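Local coordinates for protein maquette-3 (Escherichia coli, PDB 6Z0C) that is an artificial four-helix bundle designed in silico, probably to test how buried charged networks can be accommodated in a hydrophobic core, with no known natural function, at residues F17-Q22 with A82-Q87; R50-K54 with I146-S150. All coordinates share one frame; numbering follows the deposited sequence.

Interaction 1: F17-Q22 with A82-Q87; sequences FQQLLQ and AQQLLQ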
ATOM      1  N   PHE A  17      -4.325 -10.851   7.572  1.00 31.31           N
ATOM      2  CA  PHE A  17      -4.489  -9.999   6.366  1.00 31.91           C
ATOM      3  C   PHE A  17      -5.398  -8.804   6.696  1.00 30.93           C
ATOM      4  O   PHE A  17      -5.069  -7.682   6.273  1.00 31.67           O
ATOM      5  CB  PHE A  17      -5.031 -10.827   5.197  1.00 32.31           C
ATOM      6  CG  PHE A  17      -4.716 -10.304   3.816  1.00 33.00           C
ATOM      7  CD1 PHE A  17      -4.830 -11.140   2.718  1.00 35.13           C
ATOM      8  CD2 PHE A  17      -4.306  -8.996   3.601  1.00 34.00           C
ATOM      9  CE1 PHE A  17      -4.554 -10.678   1.441  1.00 35.58           C
ATOM     10  CE2 PHE A  17      -4.032  -8.536   2.324  1.00 34.65           C
ATOM     11  CZ  PHE A  17      -4.157  -9.377   1.247  1.00 33.72           C
ATOM     12  N   GLN A  18      -6.506  -9.028   7.411  1.00 33.22           N
ATOM     13  CA  GLN A  18      -7.431  -7.942   7.839  1.00 36.20           C
ATOM     14  C   GLN A  18      -6.633  -6.926   8.661  1.00 34.79           C
ATOM     15  O   GLN A  18      -6.726  -5.724   8.359  1.00 37.00           O
ATOM     16  CB  GLN A  18      -8.623  -8.492   8.630  1.00 40.21           C
ATOM     17  CG  GLN A  18      -9.692  -9.136   7.755  1.00 44.28           C
ATOM     18  CD  GLN A  18     -10.767  -9.838   8.550  1.00 49.57           C
ATOM     19  OE1 GLN A  18     -10.568 -10.233   9.699  1.00 56.18           O
ATOM     20  NE2 GLN A  18     -11.926 -10.012   7.935  1.00 52.55           N
ATOM     21  N   GLN A  19      -5.854  -7.401   9.638  1.00 37.01           N
ATOM     22  CA  GLN A  19      -5.010  -6.544  10.515  1.00 40.25           C
ATOM     23  C   GLN A  19      -3.967  -5.813   9.661  1.00 35.47           C
ATOM     24  O   GLN A  19      -3.726  -4.624   9.921  1.00 34.51           O
ATOM     25  CB  GLN A  19      -4.352  -7.369  11.623  1.00 43.14           C
ATOM     26  CG  GLN A  19      -5.334  -7.813  12.699  1.00 49.08           C
ATOM     27  CD  GLN A  19      -4.655  -8.386  13.918  1.00 55.67           C
ATOM     28  OE1 GLN A  19      -3.516  -8.048  14.237  1.00 62.77           O
ATOM     29  NE2 GLN A  19      -5.361  -9.259  14.620  1.00 60.53           N
ATOM     30  N   LEU A  20      -3.382  -6.484   8.664  1.00 33.82           N
ATOM     31  CA  LEU A  20      -2.345  -5.881   7.788  1.00 32.26           C
ATOM     32  C   LEU A  20      -2.963  -4.735   6.978  1.00 31.67           C
ATOM     33  O   LEU A  20      -2.330  -3.673   6.889  1.00 31.14           O
ATOM     34  CB  LEU A  20      -1.745  -6.956   6.877  1.00 32.46           C
ATOM     35  CG  LEU A  20      -0.662  -6.476   5.916  1.00 33.84           C
ATOM     36  CD1 LEU A  20       0.458  -5.764   6.661  1.00 33.79           C
ATOM     37  CD2 LEU A  20      -0.110  -7.646   5.112  1.00 35.56           C
ATOM     38  N   LEU A  21      -4.164  -4.924   6.429  1.00 31.39           N
ATOM     39  CA  LEU A  21      -4.837  -3.872   5.620  1.00 33.63           C
ATOM     40  C   LEU A  21      -5.174  -2.675   6.519  1.00 34.03           C
ATOM     41  O   LEU A  21      -5.068  -1.531   6.034  1.00 33.05           O
ATOM     42  CB  LEU A  21      -6.078  -4.452   4.938  1.00 34.62           C
ATOM     43  CG  LEU A  21      -5.797  -5.352   3.734  1.00 33.83           C
ATOM     44  CD1 LEU A  21      -7.065  -6.062   3.284  1.00 34.43           C
ATOM     45  CD2 LEU A  21      -5.190  -4.565   2.581  1.00 32.98           C
ATOM     46  N   GLN A  22      -5.518  -2.917   7.787  1.00 34.35           N
ATOM     47  CA  GLN A  22      -5.764  -1.837   8.782  1.00 36.36           C
ATOM     48  C   GLN A  22      -4.451  -1.078   9.016  1.00 33.53           C
ATOM     49  O   GLN A  22      -4.481   0.168   9.008  1.00 33.07           O
ATOM     50  CB  GLN A  22      -6.337  -2.410  10.079  1.00 38.86           C
ATOM     51  CG  GLN A  22      -7.775  -2.892   9.944  1.00 45.11           C
ATOM     52  CD  GLN A  22      -8.293  -3.549  11.201  1.00 52.86           C
ATOM     53  OE1 GLN A  22      -7.790  -3.323  12.300  1.00 61.28           O
ATOM     54  NE2 GLN A  22      -9.317  -4.374  11.047  1.00 60.68           N
ATOM     55  N   ALA A  82      -9.706  -4.100  -1.321  1.00 32.25           N
ATOM     56  CA  ALA A  82      -9.018  -5.339  -0.885  1.00 31.78           C
ATOM     57  C   ALA A  82      -9.712  -5.904   0.360  1.00 32.05           C
ATOM     58  O   ALA A  82      -9.890  -7.123   0.427  1.00 31.65           O
ATOM     59  CB  ALA A  82      -7.555  -5.067  -0.634  1.00 32.51           C
ATOM     60  N   GLN A  83     -10.093  -5.046   1.311  1.00 34.68           N
ATOM     61  CA  GLN A  83     -10.740  -5.473   2.583  1.00 37.85           C
ATOM     62  C   GLN A  83     -12.094  -6.119   2.257  1.00 36.85           C
ATOM     63  O   GLN A  83     -12.407  -7.165   2.860  1.00 32.70           O
ATOM     64  CB  GLN A  83     -10.852  -4.296   3.557  1.00 43.73           C
ATOM     65  CG  GLN A  83     -10.748  -4.711   5.022  1.00 50.60           C
ATOM     66  CD  GLN A  83      -9.840  -3.825   5.843  1.00 55.09           C
ATOM     67  OE1 GLN A  83      -8.982  -4.309   6.584  1.00 51.59           O
ATOM     68  NE2 GLN A  83     -10.026  -2.517   5.725  1.00 57.62           N
ATOM     69  N   GLN A  84     -12.844  -5.535   1.315  1.00 37.66           N
ATOM     70  CA  GLN A  84     -14.169  -6.039   0.854  1.00 37.37           C
ATOM     71  C   GLN A  84     -13.984  -7.396   0.161  1.00 34.53           C
ATOM     72  O   GLN A  84     -14.743  -8.330   0.480  1.00 32.15           O
ATOM     73  CB  GLN A  84     -14.841  -5.007  -0.056  1.00 40.47           C
ATOM     74  CG  GLN A  84     -15.340  -3.783   0.702  1.00 47.44           C
ATOM     75  CD  GLN A  84     -15.614  -2.587  -0.181  1.00 54.02           C
ATOM     76  OE1 GLN A  84     -15.431  -2.626  -1.397  1.00 59.34           O
ATOM     77  NE2 GLN A  84     -16.056  -1.502   0.437  1.00 54.57           N
ATOM     78  N   LEU A  85     -13.003  -7.513  -0.739  1.00 32.41           N
ATOM     79  CA  LEU A  85     -12.688  -8.784  -1.452  1.00 33.13           C
ATOM     80  C   LEU A  85     -12.234  -9.847  -0.446  1.00 31.26           C
ATOM     81  O   LEU A  85     -12.598 -11.021  -0.629  1.00 30.56           O
ATOM     82  CB  LEU A  85     -11.608  -8.532  -2.507  1.00 33.07           C
ATOM     83  CG  LEU A  85     -12.035  -7.676  -3.698  1.00 37.38           C
ATOM     84  CD1 LEU A  85     -10.826  -7.295  -4.537  1.00 38.39           C
ATOM     85  CD2 LEU A  85     -13.071  -8.391  -4.554  1.00 39.60           C
ATOM     86  N   LEU A  86     -11.484  -9.453   0.588  1.00 31.20           N
ATOM     87  CA  LEU A  86     -10.982 -10.383   1.632  1.00 31.92           C
ATOM     88  C   LEU A  86     -12.158 -11.009   2.401  1.00 32.10           C
ATOM     89  O   LEU A  86     -12.090 -12.210   2.707  1.00 31.09           O
ATOM     90  CB  LEU A  86     -10.034  -9.626   2.564  1.00 33.40           C
ATOM     91  CG  LEU A  86      -9.351 -10.468   3.639  1.00 35.21           C
ATOM     92  CD1 LEU A  86      -8.538 -11.602   3.028  1.00 34.83           C
ATOM     93  CD2 LEU A  86      -8.471  -9.593   4.514  1.00 35.24           C
ATOM     94  N   GLN A  87     -13.203 -10.242   2.716  1.00 34.72           N
ATOM     95  CA  GLN A  87     -14.393 -10.789   3.428  1.00 35.56           C
ATOM     96  C   GLN A  87     -15.116 -11.791   2.511  1.00 33.05           C
ATOM     97  O   GLN A  87     -15.585 -12.826   3.028  1.00 34.27           O
ATOM     98  CB  GLN A  87     -15.327  -9.675   3.904  1.00 39.38           C
ATOM     99  CG  GLN A  87     -16.425 -10.170   4.839  1.00 45.98           C
ATOM    100  CD  GLN A  87     -15.908 -11.036   5.966  1.00 51.16           C
ATOM    101  OE1 GLN A  87     -14.939 -10.693   6.643  1.00 58.60           O
ATOM    102  NE2 GLN A  87     -16.552 -12.175   6.176  1.00 51.05           N
TER
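Ala82 meets Leu21 where two helices run almost exactly antiparallel, their axes 171° apart in direction and 10.4 Å apart at closest approach, and the pair illustrates how one face of a bundle layers apolar and amide side chains. The methyl CB of Ala82 lies 4.0 Å from Leu21 CD2. The other leucine branch, CD1, rests 3.8 Å from Gln83 CA. Gln83 itself spans the groove with a bent chain, and its side chain ends among Gln18, Leu21 and Gln22 of helix 4-48 and also touches Gln25 there. One turn on from Ala82, Leu86 is a knob in knobs-into-holes packing, set among Ile14, Phe17, Gln18 and Leu21. Its CG stands anti to the backbone N (chi1 -176°), which carries both methyls across: CD2 packs 3.5 Å from Gln18 CG and 3.7 Å from Phe17 CB, while CD1 comes 3.7 Å from Phe17 CD1, meeting the ring obliquely. Phe17 also touches Ile118 on helix 105-144 and Leu182, Val183 and Leu186 on helix 152-194, which ties the contact to the core shared with the other two helices. Gln87 comes last, its OE1 3.3 Å from Gln18 NE2 and the two amide planes differing by 34°. The chemistry is thus graded: leucine, alanine and phenylalanine provide close apolar packing toward the bundle interior, and glutamines flank it, among them Gln18, which carries its polar end on an aliphatic stem whose CG adds to the apolar contact by packing on Leu86 CD2.

Interaction 2: R50-K54 with I146-S150; sequences RNPEK and ILGGS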
ATOM      1  N   ARG A  50      14.695  33.814  -2.591  1.00 49.32           N
ATOM      2  CA  ARG A  50      15.247  35.026  -3.260  1.00 52.65           C
ATOM      3  C   ARG A  50      15.972  34.618  -4.552  1.00 50.63           C
ATOM      4  O   ARG A  50      15.933  35.396  -5.526  1.00 53.38           O
ATOM      5  CB  ARG A  50      16.202  35.768  -2.318  1.00 58.60           C
ATOM      6  CG  ARG A  50      15.644  36.011  -0.921  1.00 65.75           C
ATOM      7  CD  ARG A  50      16.313  37.164  -0.188  1.00 73.46           C
ATOM      8  NE  ARG A  50      17.627  36.839   0.360  1.00 81.60           N
ATOM      9  CZ  ARG A  50      17.854  36.242   1.532  1.00 86.22           C
ATOM     10  NH1 ARG A  50      16.850  35.867   2.309  1.00 91.50           N
ATOM     11  NH2 ARG A  50      19.097  36.010   1.921  1.00 84.21           N
ATOM     12  N   ASN A  51      16.616  33.447  -4.556  1.00 46.58           N
ATOM     13  CA  ASN A  51      17.366  32.904  -5.721  1.00 45.27           C
ATOM     14  C   ASN A  51      16.363  32.297  -6.701  1.00 45.39           C
ATOM     15  O   ASN A  51      15.663  31.348  -6.354  1.00 44.52           O
ATOM     16  CB  ASN A  51      18.420  31.882  -5.286  1.00 44.37           C
ATOM     17  CG  ASN A  51      19.318  32.380  -4.173  1.00 44.49           C
ATOM     18  OD1 ASN A  51      19.553  31.671  -3.199  1.00 45.26           O
ATOM     19  ND2 ASN A  51      19.821  33.598  -4.304  1.00 45.68           N
ATOM     20  N   PRO A  52      16.241  32.821  -7.944  1.00 45.00           N
ATOM     21  CA  PRO A  52      15.248  32.316  -8.893  1.00 45.90           C
ATOM     22  C   PRO A  52      15.370  30.812  -9.190  1.00 44.09           C
ATOM     23  O   PRO A  52      14.343  30.184  -9.360  1.00 40.97           O
ATOM     24  CB  PRO A  52      15.511  33.133 -10.168  1.00 48.56           C
ATOM     25  CG  PRO A  52      16.174  34.393  -9.667  1.00 49.93           C
ATOM     26  CD  PRO A  52      17.022  33.937  -8.498  1.00 47.78           C
ATOM     27  N   GLU A  53      16.590  30.265  -9.240  1.00 42.25           N
ATOM     28  CA  GLU A  53      16.813  28.819  -9.533  1.00 41.57           C
ATOM     29  C   GLU A  53      16.198  27.981  -8.403  1.00 39.24           C
ATOM     30  O   GLU A  53      15.623  26.921  -8.706  1.00 38.46           O
ATOM     31  CB  GLU A  53      18.294  28.499  -9.776  1.00 41.53           C
ATOM     32  CG  GLU A  53      19.139  28.303  -8.522  1.00 41.68           C
ATOM     33  CD  GLU A  53      19.636  29.576  -7.855  1.00 41.65           C
ATOM     34  OE1 GLU A  53      19.272  30.675  -8.322  1.00 41.83           O
ATOM     35  OE2 GLU A  53      20.404  29.467  -6.877  1.00 43.46           O
ATOM     36  N   LYS A  54      16.297  28.447  -7.153  1.00 38.42           N
ATOM     37  CA  LYS A  54      15.728  27.760  -5.963  1.00 36.79           C
ATOM     38  C   LYS A  54      14.198  27.874  -6.004  1.00 36.44           C
ATOM     39  O   LYS A  54      13.528  26.855  -5.753  1.00 36.68           O
ATOM     40  CB  LYS A  54      16.313  28.334  -4.668  1.00 37.68           C
ATOM     41  CG  LYS A  54      17.811  28.125  -4.493  1.00 38.99           C
ATOM     42  CD  LYS A  54      18.293  28.290  -3.065  1.00 39.18           C
ATOM     43  CE  LYS A  54      19.802  28.216  -2.943  1.00 41.11           C
ATOM     44  NZ  LYS A  54      20.233  28.154  -1.526  1.00 42.70           N
ATOM     45  N   ILE A 146      20.620  22.648  -3.681  1.00 37.86           N
ATOM     46  CA  ILE A 146      20.197  24.051  -3.381  1.00 37.95           C
ATOM     47  C   ILE A 146      20.186  24.309  -1.866  1.00 37.92           C
ATOM     48  O   ILE A 146      19.676  25.376  -1.469  1.00 40.23           O
ATOM     49  CB  ILE A 146      18.834  24.366  -4.032  1.00 37.16           C
ATOM     50  CG1 ILE A 146      17.713  23.458  -3.518  1.00 36.24           C
ATOM     51  CG2 ILE A 146      18.950  24.322  -5.547  1.00 38.20           C
ATOM     52  CD1 ILE A 146      16.328  24.017  -3.745  1.00 36.58           C
ATOM     53  N   LEU A 147      20.744  23.405  -1.053  1.00 37.36           N
ATOM     54  CA  LEU A 147      20.908  23.612   0.414  1.00 40.89           C
ATOM     55  C   LEU A 147      21.896  24.759   0.661  1.00 44.17           C
ATOM     56  O   LEU A 147      22.704  25.054  -0.243  1.00 45.73           O
ATOM     57  CB  LEU A 147      21.416  22.325   1.073  1.00 41.73           C
ATOM     58  CG  LEU A 147      20.478  21.122   1.024  1.00 41.28           C
ATOM     59  CD1 LEU A 147      21.138  19.919   1.681  1.00 41.86           C
ATOM     60  CD2 LEU A 147      19.142  21.428   1.686  1.00 42.76           C
ATOM     61  N   GLY A 148      21.835  25.366   1.851  1.00 47.23           N
ATOM     62  CA  GLY A 148      22.724  26.468   2.272  1.00 50.32           C
ATOM     63  C   GLY A 148      22.312  27.791   1.652  1.00 53.92           C
ATOM     64  O   GLY A 148      21.211  27.851   1.063  1.00 54.97           O
ATOM     65  N   GLY A 149      23.166  28.813   1.778  1.00 53.91           N
ATOM     66  CA  GLY A 149      22.908  30.190   1.308  1.00 56.61           C
ATOM     67  C   GLY A 149      21.583  30.719   1.832  1.00 61.02           C
ATOM     68  O   GLY A 149      21.223  30.384   2.981  1.00 62.27           O
ATOM     69  N   SER A 150      20.874  31.509   1.020  1.00 63.06           N
ATOM     70  CA  SER A 150      19.522  32.043   1.335  1.00 63.78           C
ATOM     71  C   SER A 150      18.500  30.903   1.249  1.00 61.17           C
ATOM     72  O   SER A 150      18.512  30.167   0.234  1.00 59.95           O
ATOM     73  CB  SER A 150      19.150  33.196   0.437  1.00 66.57           C
ATOM     74  OG  SER A 150      18.957  32.767  -0.901  1.00 68.92           O
TER
HETATM   75  O   HOH W   1      16.612  31.449  -2.141  1.00 44.95           O
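Lys54 and Ile146 pass alongside each other, their side chains pointing opposite ways, and the passage shows how a buried lysine can be satisfied by a loop wrapped round its head. The lysine chain is extended beyond CG, with its last torsion at -171°, and this carries the ammonium past the isoleucine; on the way, Lys54 CG packs 3.9 Å from Ile146 CB. Lys54 NZ then donates to two backbone oxygens, Ile146 O at 2.8 Å and Ser150 O at 3.2 Å. It approaches the first from above the carbonyl plane, 38° out of it, and the second at a smaller tilt of 29°. Gly148 O is also 2.8 Å from Lys54 NZ, too poorly angled for a hydrogen bond, but its negative end should still add electrostatic stabilisation to the cation. Gly148 and Gly149, both at positive phi, carry the chain round the ammonium. Arg50 lays one face of its guanidinium on Ser150 CB, which sits 3.2 Å above the plane and off-centre, nearest Arg50 NH2. The serine hydroxyl turns instead to Asn51, with Ser150 OG 2.6 Å from Asn51 OD1, and a water joins Ser150 OG to the backbone, accepting from Asn51 N at 3.1 Å. In the fold, the lysine belongs to the first turn of helix 52-99, just after the N-cap position of Asn51, while the carbonyls come from the loop leaving helix 105-144. Helix 152-194 adds Leu155, which touches both Lys54 and Leu147.

From the N terminus, helix 4-48 supplies the first half of interaction 1, and the chain then turns over at 50-54, the first half of interaction 2, into helix 52-99. That helix returns along the first until 82-87 closes interaction 1 into an antiparallel hairpin of 59 intervening residues. Helix 105-144 follows, and its exit loop at 146-150 closes interaction 2 over 91 residues before helix 152-194 begins. The segments alternate, so the contacts cross rather than nest. Their centres lie 46 Å apart, on opposite sides of the chain's centre: one joins helices 4-48 and 52-99 side by side over less than two turns, the other joins the turn before helix 52-99 and that helix's first turn to the loop after helix 105-144.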